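Local coordinates for TqaA (Penicillium aethiopicum, PDB 5DLK), which is a nonribosomal peptide synthetase whose condensation-like domain, the part in this chain, binds phosphopantetheine and probably closes the tethered peptide into a macrocycle, at residues K120-Q125 against R158-S163; D420-F425 against R442-E447; W344-L349 against P467-L472; D50-T55 against H210-R215. All blocks are in the same frame, centred on the assembly; numbering follows the deposited sequence.

Contact 1 of 4, residues K120-Q125 against R158-S163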
# COMPACT_ATOMS: atom_id res chain seq x y z
N LYS A 120 -2.70 -16.35 19.36
CA LYS A 120 -2.13 -17.69 19.44
C LYS A 120 -1.13 -17.88 18.30
O LYS A 120 -1.48 -17.74 17.13
CB LYS A 120 -3.22 -18.76 19.37
CG LYS A 120 -4.23 -18.72 20.53
CD LYS A 120 -3.51 -18.70 21.88
CE LYS A 120 -4.43 -19.10 23.03
NZ LYS A 120 -5.53 -18.12 23.23
N VAL A 121 0.12 -18.18 18.65
CA VAL A 121 1.17 -18.36 17.65
C VAL A 121 1.20 -19.79 17.12
O VAL A 121 1.11 -20.74 17.88
CB VAL A 121 2.55 -18.01 18.25
CG1 VAL A 121 3.66 -18.27 17.25
CG2 VAL A 121 2.55 -16.55 18.72
N ARG A 122 1.29 -19.94 15.80
CA ARG A 122 1.50 -21.26 15.22
C ARG A 122 2.98 -21.58 15.38
O ARG A 122 3.86 -20.80 15.01
CB ARG A 122 1.06 -21.29 13.75
CG ARG A 122 1.37 -22.58 13.02
CD ARG A 122 0.83 -22.58 11.59
NE ARG A 122 1.53 -21.61 10.73
CZ ARG A 122 1.36 -21.54 9.41
NH1 ARG A 122 0.53 -22.36 8.79
NH2 ARG A 122 2.04 -20.63 8.70
N GLU A 123 3.28 -22.73 15.97
CA GLU A 123 4.66 -23.03 16.32
C GLU A 123 5.07 -24.37 15.75
O GLU A 123 4.28 -25.32 15.76
CB GLU A 123 4.86 -23.03 17.84
CG GLU A 123 4.43 -21.75 18.51
CD GLU A 123 5.36 -21.33 19.63
OE1 GLU A 123 6.53 -21.77 19.63
OE2 GLU A 123 4.92 -20.56 20.49
N VAL A 124 6.29 -24.42 15.23
CA VAL A 124 6.85 -25.65 14.69
C VAL A 124 8.21 -25.91 15.33
O VAL A 124 9.07 -25.04 15.36
CB VAL A 124 7.03 -25.58 13.16
CG1 VAL A 124 7.66 -26.86 12.64
CG2 VAL A 124 5.70 -25.31 12.46
N GLN A 125 8.40 -27.12 15.86
CA GLN A 125 9.73 -27.56 16.27
C GLN A 125 10.21 -28.52 15.21
O GLN A 125 9.61 -29.57 15.01
CB GLN A 125 9.71 -28.21 17.67
CG GLN A 125 9.36 -27.26 18.80
CD GLN A 125 7.85 -27.06 18.98
OE1 GLN A 125 7.09 -28.02 19.13
NE2 GLN A 125 7.40 -25.79 18.98
N ARG A 158 -1.50 -12.92 11.73
CA ARG A 158 -1.22 -14.10 12.55
C ARG A 158 0.26 -14.43 12.46
O ARG A 158 0.94 -14.08 11.49
CB ARG A 158 -2.09 -15.28 12.12
CG ARG A 158 -2.02 -15.64 10.64
CD ARG A 158 -3.07 -16.72 10.33
NE ARG A 158 -4.40 -16.25 10.71
CZ ARG A 158 -5.41 -17.02 11.11
NH1 ARG A 158 -5.26 -18.34 11.22
NH2 ARG A 158 -6.57 -16.44 11.41
N PHE A 159 0.75 -15.10 13.50
CA PHE A 159 2.19 -15.26 13.71
C PHE A 159 2.59 -16.72 13.71
O PHE A 159 1.82 -17.57 14.17
CB PHE A 159 2.63 -14.64 15.04
CG PHE A 159 2.32 -13.18 15.17
CD1 PHE A 159 1.06 -12.75 15.55
CD2 PHE A 159 3.30 -12.24 14.92
CE1 PHE A 159 0.77 -11.38 15.68
CE2 PHE A 159 3.03 -10.87 15.04
CZ PHE A 159 1.76 -10.44 15.42
N THR A 160 3.78 -16.98 13.19
CA THR A 160 4.33 -18.34 13.13
C THR A 160 5.74 -18.29 13.68
O THR A 160 6.49 -17.36 13.42
CB THR A 160 4.35 -18.91 11.68
OG1 THR A 160 3.02 -18.90 11.14
CG2 THR A 160 4.86 -20.34 11.67
N LEU A 161 6.12 -19.30 14.45
CA LEU A 161 7.45 -19.37 15.03
C LEU A 161 8.00 -20.76 14.76
O LEU A 161 7.44 -21.74 15.25
CB LEU A 161 7.38 -19.09 16.54
CG LEU A 161 8.66 -18.80 17.30
CD1 LEU A 161 9.42 -17.68 16.61
CD2 LEU A 161 8.30 -18.39 18.72
N VAL A 162 9.05 -20.84 13.95
CA VAL A 162 9.59 -22.13 13.51
C VAL A 162 11.01 -22.28 14.04
O VAL A 162 11.88 -21.47 13.72
CB VAL A 162 9.56 -22.26 11.97
CG1 VAL A 162 10.12 -23.59 11.52
CG2 VAL A 162 8.12 -22.12 11.46
N SER A 163 11.25 -23.32 14.84
CA SER A 163 12.50 -23.43 15.60
C SER A 163 13.31 -24.69 15.27
O SER A 163 12.75 -25.76 15.09
CB SER A 163 12.20 -23.45 17.11
OG SER A 163 11.57 -22.26 17.52
O HOH W 1 -1.05 -15.63 15.52
O HOH W 2 8.70 -22.86 17.75
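R122 and T160 make the polar side-chain contact between two parallel neighbouring strands. NE and NH2 of R122 grip one atom side-on: each donates to T160 OG1 at 3.1 Å, and OG1 lies close to the guanidinium plane. CG is anti to the backbone N, and a bend at chi3 (68°) turns NE toward the threonine.

The backbone bonds follow the parallel pattern, in which one residue bonds to the two that flank its partner. R122 N donates to F159 O at 2.9 Å, and L161 N to R122 O at 2.8 Å. Two residues on, V124 N and L161 O are 2.9 Å apart, and S163 N reaches V124 O. A water links K120 O to F159 N before the ladder begins.

Apolar contacts occupy both faces. On the face of R122, V124 CB meets V162 CG2 at 4.0 Å, the two side chains lying side by side beneath helix 132-144. On the face of E123, V121 CG1 touches L161 CB at 3.9 Å, while F159 and L161 turn to helix 81-94 and E123 pairs with R85. Strand 122-125, helix 132-144 and strand 158-163 form a beta-alpha-beta unit at the sheet edge. R122 on the first strand, bonded to T160 on the second and salt-bridged to D144 of the crossover helix, links all three elements, and its guanidinium is probably restricted in rotation.

Contact 2 of 4, residues D420-F425 against R442-E447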
# COMPACT_ATOMS: atom_id res chain seq x y z
N ASP A 420 -7.47 -5.32 -14.07
CA ASP A 420 -7.30 -4.86 -15.46
C ASP A 420 -6.27 -3.73 -15.58
O ASP A 420 -5.88 -3.38 -16.69
CB ASP A 420 -8.63 -4.40 -16.04
CG ASP A 420 -9.60 -5.54 -16.26
OD1 ASP A 420 -9.15 -6.67 -16.57
OD2 ASP A 420 -10.82 -5.31 -16.10
N GLU A 421 -5.84 -3.17 -14.45
CA GLU A 421 -4.92 -2.03 -14.46
C GLU A 421 -3.44 -2.40 -14.64
O GLU A 421 -3.02 -3.54 -14.40
CB GLU A 421 -5.07 -1.23 -13.17
CG GLU A 421 -4.38 -1.87 -11.94
CD GLU A 421 -5.14 -3.08 -11.38
OE1 GLU A 421 -6.32 -3.24 -11.72
OE2 GLU A 421 -4.54 -3.83 -10.59
N VAL A 422 -2.65 -1.42 -15.07
CA VAL A 422 -1.20 -1.56 -15.17
C VAL A 422 -0.61 -0.73 -14.04
O VAL A 422 -1.01 0.42 -13.84
CB VAL A 422 -0.66 -1.08 -16.54
CG1 VAL A 422 0.88 -1.04 -16.53
CG2 VAL A 422 -1.19 -1.98 -17.64
N TRP A 423 0.30 -1.34 -13.28
CA TRP A 423 1.08 -0.63 -12.27
C TRP A 423 2.49 -0.34 -12.74
O TRP A 423 3.14 -1.21 -13.33
CB TRP A 423 1.17 -1.46 -10.97
CG TRP A 423 -0.13 -1.75 -10.34
CD1 TRP A 423 -1.01 -2.74 -10.68
CD2 TRP A 423 -0.73 -1.05 -9.24
NE1 TRP A 423 -2.11 -2.70 -9.85
CE2 TRP A 423 -1.97 -1.66 -8.97
CE3 TRP A 423 -0.34 0.06 -8.47
CZ2 TRP A 423 -2.82 -1.22 -7.94
CZ3 TRP A 423 -1.18 0.48 -7.45
CH2 TRP A 423 -2.41 -0.15 -7.20
N ILE A 424 2.97 0.88 -12.47
CA ILE A 424 4.38 1.18 -12.64
C ILE A 424 4.92 1.57 -11.28
O ILE A 424 4.54 2.59 -10.74
CB ILE A 424 4.63 2.33 -13.63
CG1 ILE A 424 4.16 1.94 -15.04
CG2 ILE A 424 6.14 2.68 -13.64
CD1 ILE A 424 4.25 3.06 -16.07
N PHE A 425 5.80 0.74 -10.72
CA PHE A 425 6.46 1.08 -9.47
C PHE A 425 7.89 1.52 -9.76
O PHE A 425 8.53 0.97 -10.65
CB PHE A 425 6.50 -0.11 -8.51
CG PHE A 425 5.16 -0.69 -8.15
CD1 PHE A 425 4.41 -0.15 -7.12
CD2 PHE A 425 4.67 -1.80 -8.83
CE1 PHE A 425 3.16 -0.71 -6.78
CE2 PHE A 425 3.44 -2.36 -8.48
CZ PHE A 425 2.69 -1.81 -7.46
N ARG A 442 -2.68 -10.80 -19.85
CA ARG A 442 -3.76 -10.55 -20.81
C ARG A 442 -3.86 -9.06 -21.11
O ARG A 442 -4.25 -8.67 -22.20
CB ARG A 442 -5.11 -11.02 -20.29
CG ARG A 442 -5.29 -12.52 -20.13
CD ARG A 442 -6.50 -12.73 -19.23
NE ARG A 442 -6.76 -11.48 -18.51
CZ ARG A 442 -7.73 -11.27 -17.63
NH1 ARG A 442 -8.57 -12.25 -17.32
NH2 ARG A 442 -7.84 -10.07 -17.05
N VAL A 443 -3.53 -8.24 -20.12
CA VAL A 443 -3.61 -6.78 -20.25
C VAL A 443 -2.38 -6.25 -20.95
O VAL A 443 -2.45 -5.46 -21.88
CB VAL A 443 -3.77 -6.12 -18.87
CG1 VAL A 443 -3.72 -4.59 -19.00
CG2 VAL A 443 -5.06 -6.57 -18.22
N LEU A 444 -1.23 -6.73 -20.50
CA LEU A 444 0.03 -6.31 -21.05
C LEU A 444 0.93 -7.53 -21.21
O LEU A 444 1.39 -8.10 -20.22
CB LEU A 444 0.64 -5.25 -20.13
CG LEU A 444 1.69 -4.29 -20.66
CD1 LEU A 444 1.16 -3.39 -21.81
CD2 LEU A 444 2.19 -3.44 -19.50
N GLY A 445 1.16 -7.95 -22.46
CA GLY A 445 1.97 -9.12 -22.73
C GLY A 445 3.42 -8.85 -22.38
O GLY A 445 3.81 -7.68 -22.25
N GLN A 446 4.21 -9.90 -22.23
CA GLN A 446 5.60 -9.74 -21.80
C GLN A 446 6.42 -8.78 -22.67
O GLN A 446 7.10 -7.91 -22.14
CB GLN A 446 6.32 -11.08 -21.74
CG GLN A 446 7.75 -10.94 -21.21
CD GLN A 446 7.79 -10.37 -19.80
OE1 GLN A 446 7.44 -11.05 -18.83
NE2 GLN A 446 8.20 -9.11 -19.67
N GLU A 447 6.38 -8.94 -24.00
CA GLU A 447 7.16 -8.06 -24.86
C GLU A 447 6.68 -6.61 -24.71
O GLU A 447 7.49 -5.68 -24.76
CB GLU A 447 7.10 -8.52 -26.34
CG GLU A 447 6.07 -7.79 -27.21
CD GLU A 447 6.26 -8.02 -28.71
OE1 GLU A 447 7.26 -8.64 -29.13
OE2 GLU A 447 5.39 -7.55 -29.49
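D420 and V443 are the closest backbone pair, with CA atoms 6.3 Å apart; V422 and L444 follow, their CA atoms 7.7 Å apart. No hydrogen bond joins the segments at this spacing, so the contact is made by side chains, against each other and against the D420 carbonyl. Strand 422-428 starts within the first segment, whereas 442-447 is the turn into helix 446-465, with G445 at the N-cap.

V443 CG1 approaches D420 O at 3.4 Å. The same methyl lies 3.9 Å from V422 CG2, as the two valine side chains run past one another in opposing senses. L444 crosses V422 at about a right angle, and its CD2 sits 4.0 Å from V422 CG1. Both V422 and L444 also touch L452 of helix 446-465. This is a beta-beta-alpha arrangement within the condensation domain: strands 422-428 and 433-440 are antiparallel neighbours, and the turn after the second brings the helix back over the V422 side of the sheet. At the exposed end, D420 OD1 and R442 NH2 form a long salt bridge of 3.7 Å, with carboxylate and guanidinium planes 34° apart.

Contact 3 of 4, residues W344-L349 against P467-L472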
# COMPACT_ATOMS: atom_id res chain seq x y z
N TRP A 344 7.69 24.54 -24.38
CA TRP A 344 8.12 24.03 -23.08
C TRP A 344 9.42 23.22 -23.13
O TRP A 344 9.67 22.47 -24.09
CB TRP A 344 7.05 23.13 -22.47
CG TRP A 344 6.18 23.79 -21.46
CD1 TRP A 344 6.04 25.12 -21.20
CD2 TRP A 344 5.31 23.10 -20.57
NE1 TRP A 344 5.10 25.31 -20.19
CE2 TRP A 344 4.65 24.08 -19.79
CE3 TRP A 344 5.01 21.75 -20.36
CZ2 TRP A 344 3.71 23.74 -18.82
CZ3 TRP A 344 4.07 21.41 -19.39
CH2 TRP A 344 3.44 22.40 -18.63
N THR A 345 10.22 23.38 -22.09
CA THR A 345 11.36 22.52 -21.85
C THR A 345 10.99 21.42 -20.89
O THR A 345 9.93 21.44 -20.27
CB THR A 345 12.54 23.29 -21.25
OG1 THR A 345 12.17 23.76 -19.95
CG2 THR A 345 12.90 24.50 -22.14
N VAL A 346 11.87 20.44 -20.76
CA VAL A 346 11.72 19.42 -19.74
C VAL A 346 11.52 20.04 -18.35
O VAL A 346 10.66 19.59 -17.60
CB VAL A 346 12.95 18.50 -19.74
CG1 VAL A 346 12.98 17.64 -18.48
CG2 VAL A 346 12.95 17.66 -21.02
N MET A 347 12.27 21.08 -18.02
CA MET A 347 12.11 21.70 -16.71
C MET A 347 10.68 22.23 -16.48
O MET A 347 10.15 22.12 -15.37
CB MET A 347 13.10 22.85 -16.52
CG MET A 347 13.30 23.19 -15.05
SD MET A 347 14.25 21.85 -14.26
CE MET A 347 15.88 22.28 -14.86
N ASP A 348 10.10 22.82 -17.52
CA ASP A 348 8.74 23.37 -17.44
C ASP A 348 7.76 22.24 -17.15
O ASP A 348 6.83 22.40 -16.35
CB ASP A 348 8.35 24.07 -18.74
CG ASP A 348 9.21 25.31 -19.03
OD1 ASP A 348 9.47 26.06 -18.08
OD2 ASP A 348 9.62 25.51 -20.19
N LEU A 349 7.96 21.10 -17.81
CA LEU A 349 7.09 19.94 -17.57
C LEU A 349 7.29 19.42 -16.15
O LEU A 349 6.32 19.07 -15.47
CB LEU A 349 7.37 18.83 -18.61
CG LEU A 349 6.72 17.49 -18.28
CD1 LEU A 349 5.20 17.65 -18.24
CD2 LEU A 349 7.14 16.41 -19.30
N PRO A 467 17.85 18.62 -18.67
CA PRO A 467 16.59 19.20 -18.21
C PRO A 467 16.21 20.49 -18.97
O PRO A 467 15.09 20.96 -18.80
CB PRO A 467 16.85 19.51 -16.74
CG PRO A 467 18.11 18.86 -16.39
CD PRO A 467 18.89 18.65 -17.63
N THR A 468 17.11 21.06 -19.77
CA THR A 468 16.74 22.28 -20.48
C THR A 468 16.31 21.98 -21.92
O THR A 468 16.01 22.91 -22.69
CB THR A 468 17.90 23.32 -20.50
OG1 THR A 468 18.96 22.85 -21.33
CG2 THR A 468 18.43 23.59 -19.11
N ALA A 469 16.26 20.70 -22.28
CA ALA A 469 15.85 20.31 -23.62
C ALA A 469 14.41 20.71 -23.92
O ALA A 469 13.55 20.65 -23.04
CB ALA A 469 15.99 18.79 -23.81
N ARG A 470 14.15 21.07 -25.17
CA ARG A 470 12.77 21.35 -25.60
C ARG A 470 11.99 20.06 -25.67
O ARG A 470 12.48 19.06 -26.21
CB ARG A 470 12.75 22.06 -26.96
CG ARG A 470 13.15 23.52 -26.93
CD ARG A 470 13.23 24.10 -28.36
NE ARG A 470 12.45 23.30 -29.31
CZ ARG A 470 11.96 23.75 -30.47
NH1 ARG A 470 12.17 25.01 -30.84
NH2 ARG A 470 11.25 22.95 -31.25
N LEU A 471 10.77 20.05 -25.13
CA LEU A 471 9.94 18.84 -25.24
C LEU A 471 9.77 18.40 -26.69
O LEU A 471 9.76 17.19 -26.98
CB LEU A 471 8.56 19.06 -24.62
CG LEU A 471 8.44 19.08 -23.11
CD1 LEU A 471 6.94 19.15 -22.70
CD2 LEU A 471 9.13 17.87 -22.49
N LEU A 472 9.62 19.36 -27.59
CA LEU A 472 9.47 19.04 -29.01
C LEU A 472 10.66 18.23 -29.57
O LEU A 472 10.52 17.56 -30.59
CB LEU A 472 9.29 20.32 -29.84
CG LEU A 472 7.88 20.90 -29.76
CD1 LEU A 472 7.78 22.28 -30.43
CD2 LEU A 472 6.90 19.92 -30.40
O HOH W 3 9.06 22.21 -26.65
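W344 and L471 are joined by a backbone bond in which L471 N donates to W344 O at 2.9 Å, nearly straight at 169°. V346 N donates to A469 O at 2.8 Å, and M347 N makes a weaker, bent bond to P467 O. A water donates to W344 O and accepts from L472 N, bridging the same end of the contact.

Inside 344-349, T345 N bonds to D348 OD2 at 2.9 Å, and D348 N returns a weak bond to T345 OG1. The threonine can do this because chi1 (65°) sets OG1 between the backbone N and the carbonyl carbon. R470, on the outer side, pairs with D343.

Farther out, L471 lies against the start of the helix through its two methyls. CD1 meets the edge of the W344 indole, 4.0 Å from CE3, while CD2 reaches L349 CD2 at the same separation. V346 and L349 lean further, onto F463 of helix 446-465. M347, bent at chi2 and chi3, presses CE against P467 CB at 3.5 Å, tighter than ordinary van der Waals contact.

The arrangement is that of a capped helix start: T345 as N-cap and D348 form a capping box, and the amides of V346 and M347, in the first turn of helix 346-358, find acceptors in carbonyls of the loop after helix 446-465.

Contact 4 of 4, residues D50-T55 against H210-R215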
# COMPACT_ATOMS: atom_id res chain seq x y z
N ASP A 50 -15.41 -2.04 17.41
CA ASP A 50 -15.91 -1.07 16.43
C ASP A 50 -16.27 -1.78 15.14
O ASP A 50 -15.91 -2.94 14.91
CB ASP A 50 -14.87 0.02 16.16
CG ASP A 50 -15.51 1.40 15.87
OD1 ASP A 50 -16.66 1.46 15.39
OD2 ASP A 50 -14.84 2.42 16.12
N LEU A 51 -17.01 -1.08 14.29
CA LEU A 51 -17.30 -1.58 12.96
C LEU A 51 -17.33 -0.37 12.03
O LEU A 51 -18.07 0.59 12.28
CB LEU A 51 -18.61 -2.36 12.94
CG LEU A 51 -18.86 -3.25 11.72
CD1 LEU A 51 -19.90 -4.30 12.02
CD2 LEU A 51 -19.27 -2.39 10.52
N LEU A 52 -16.51 -0.41 10.98
CA LEU A 52 -16.40 0.70 10.02
C LEU A 52 -16.40 0.19 8.59
O LEU A 52 -16.07 -0.96 8.34
CB LEU A 52 -15.11 1.51 10.26
CG LEU A 52 -14.87 2.07 11.66
CD1 LEU A 52 -13.97 1.11 12.45
CD2 LEU A 52 -14.27 3.45 11.59
N PRO A 53 -16.74 1.05 7.62
CA PRO A 53 -16.54 0.60 6.24
C PRO A 53 -15.05 0.43 5.98
O PRO A 53 -14.25 1.15 6.59
CB PRO A 53 -17.13 1.76 5.40
CG PRO A 53 -17.99 2.56 6.38
CD PRO A 53 -17.29 2.42 7.70
N ALA A 54 -14.70 -0.53 5.13
CA ALA A 54 -13.35 -0.61 4.61
C ALA A 54 -13.21 0.48 3.53
O ALA A 54 -14.17 0.78 2.82
CB ALA A 54 -13.08 -1.97 4.03
N THR A 55 -12.02 1.06 3.38
CA THR A 55 -11.83 2.10 2.37
C THR A 55 -11.72 1.48 0.98
O THR A 55 -11.46 0.28 0.83
CB THR A 55 -10.57 2.92 2.62
OG1 THR A 55 -9.42 2.09 2.44
CG2 THR A 55 -10.58 3.49 4.03
N HIS A 210 -9.23 5.79 13.81
CA HIS A 210 -9.21 7.22 14.13
C HIS A 210 -8.88 8.09 12.91
O HIS A 210 -9.28 9.25 12.82
CB HIS A 210 -8.23 7.49 15.26
CG HIS A 210 -8.56 6.76 16.52
ND1 HIS A 210 -7.60 6.32 17.40
CD2 HIS A 210 -9.75 6.37 17.03
CE1 HIS A 210 -8.18 5.70 18.41
NE2 HIS A 210 -9.49 5.72 18.21
N TYR A 211 -8.13 7.52 11.97
CA TYR A 211 -7.92 8.17 10.68
C TYR A 211 -9.24 8.29 9.94
O TYR A 211 -9.57 9.36 9.41
CB TYR A 211 -6.91 7.35 9.87
CG TYR A 211 -6.63 7.87 8.48
CD1 TYR A 211 -5.72 8.89 8.28
CD2 TYR A 211 -7.24 7.30 7.37
CE1 TYR A 211 -5.43 9.35 7.00
CE2 TYR A 211 -6.98 7.76 6.10
CZ TYR A 211 -6.07 8.79 5.92
OH TYR A 211 -5.80 9.24 4.65
N LEU A 212 -10.01 7.21 9.93
CA LEU A 212 -11.30 7.18 9.26
C LEU A 212 -12.29 8.17 9.89
O LEU A 212 -12.99 8.89 9.17
CB LEU A 212 -11.87 5.76 9.25
CG LEU A 212 -11.04 4.74 8.46
CD1 LEU A 212 -11.76 3.40 8.39
CD2 LEU A 212 -10.72 5.28 7.06
N TYR A 213 -12.36 8.20 11.22
CA TYR A 213 -13.25 9.17 11.88
C TYR A 213 -12.85 10.61 11.56
O TYR A 213 -13.70 11.47 11.31
CB TYR A 213 -13.27 8.96 13.40
CG TYR A 213 -14.04 7.71 13.80
CD1 TYR A 213 -15.38 7.58 13.49
CD2 TYR A 213 -13.41 6.67 14.49
CE1 TYR A 213 -16.10 6.44 13.84
CE2 TYR A 213 -14.12 5.53 14.84
CZ TYR A 213 -15.46 5.42 14.52
OH TYR A 213 -16.17 4.29 14.87
N HIS A 214 -11.54 10.87 11.58
CA HIS A 214 -11.03 12.20 11.26
C HIS A 214 -11.36 12.64 9.82
O HIS A 214 -11.73 13.80 9.60
CB HIS A 214 -9.53 12.25 11.50
CG HIS A 214 -8.97 13.63 11.54
ND1 HIS A 214 -8.73 14.37 10.40
CD2 HIS A 214 -8.62 14.42 12.59
CE1 HIS A 214 -8.25 15.55 10.74
NE2 HIS A 214 -8.17 15.61 12.06
N ARG A 215 -11.24 11.73 8.85
CA ARG A 215 -11.67 12.03 7.48
C ARG A 215 -13.13 12.49 7.42
O ARG A 215 -13.46 13.45 6.73
CB ARG A 215 -11.53 10.81 6.56
CG ARG A 215 -10.11 10.45 6.19
CD ARG A 215 -10.11 9.67 4.87
NE ARG A 215 -11.06 8.56 4.89
CZ ARG A 215 -11.33 7.80 3.83
NH1 ARG A 215 -10.73 8.04 2.66
NH2 ARG A 215 -12.20 6.81 3.93
O HOH W 4 -18.21 3.27 13.12
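D50 and Y213 reach toward each other tip to tip. The phenol OH donates to D50 OD2 at 2.6 Å, which accepts through its syn lone pair, on the side of OD1; carboxylate and ring planes are 25° apart. OD2 lies at the ring edge, near its plane. A water donates to Y213 OH at 2.9 Å and also to L51 O, so the hydroxyl has both donor and acceptor. D50 OD1 takes L51 N at 2.8 Å and the backbone N of F21.

L52 stands at about a right angle to the tyrosine and lays CD2 over one ring face, 4.1 Å from the centroid: a CH-pi contact shifted toward CZ. The same methyl touches L212 CD1, so L52 is wedged between two consecutive helix residues. L212 CD2 meets T55 CG2 at 3.5 Å. In T55, chi1 (67°) puts OG1 where it caps the helix that follows, and CG2 faces L212 and R215. R215 NH2 lies 3.7 Å from that methyl, while its NH1 is held by H365 and E367.

The axes of 50-53 and 210-215 pass 10.0 Å apart at 57°; the first lies on strand 47-53, at the edge of its sheet. The short tyrosine-carboxylate bond, on a buried aspartate with further donors at OD1, probably favours the charged form of D50 and limits the movement of the phenol tip.

In the fold
Contacts 1 and 4 lie in the N-terminal half of the condensation domain, contacts 2 and 3 in the C-terminal half. Contact 1 falls within the chain span that contact 4 closes, their centres 31 Å apart; contact 2 falls likewise within that of contact 3, at 28 Å. Helix 446-465 connects this second pair: it starts in contact 2, and the loop after it forms contact 3. The widest separation is 56 Å, between the centres of contacts 1 and 3. Neither contact 3 nor contact 4 includes a residue of the phosphopantetheine site, whose ligand is absent here: the side chains of M347 and R215 are about 12 Å from those of T282 and N311, respectively.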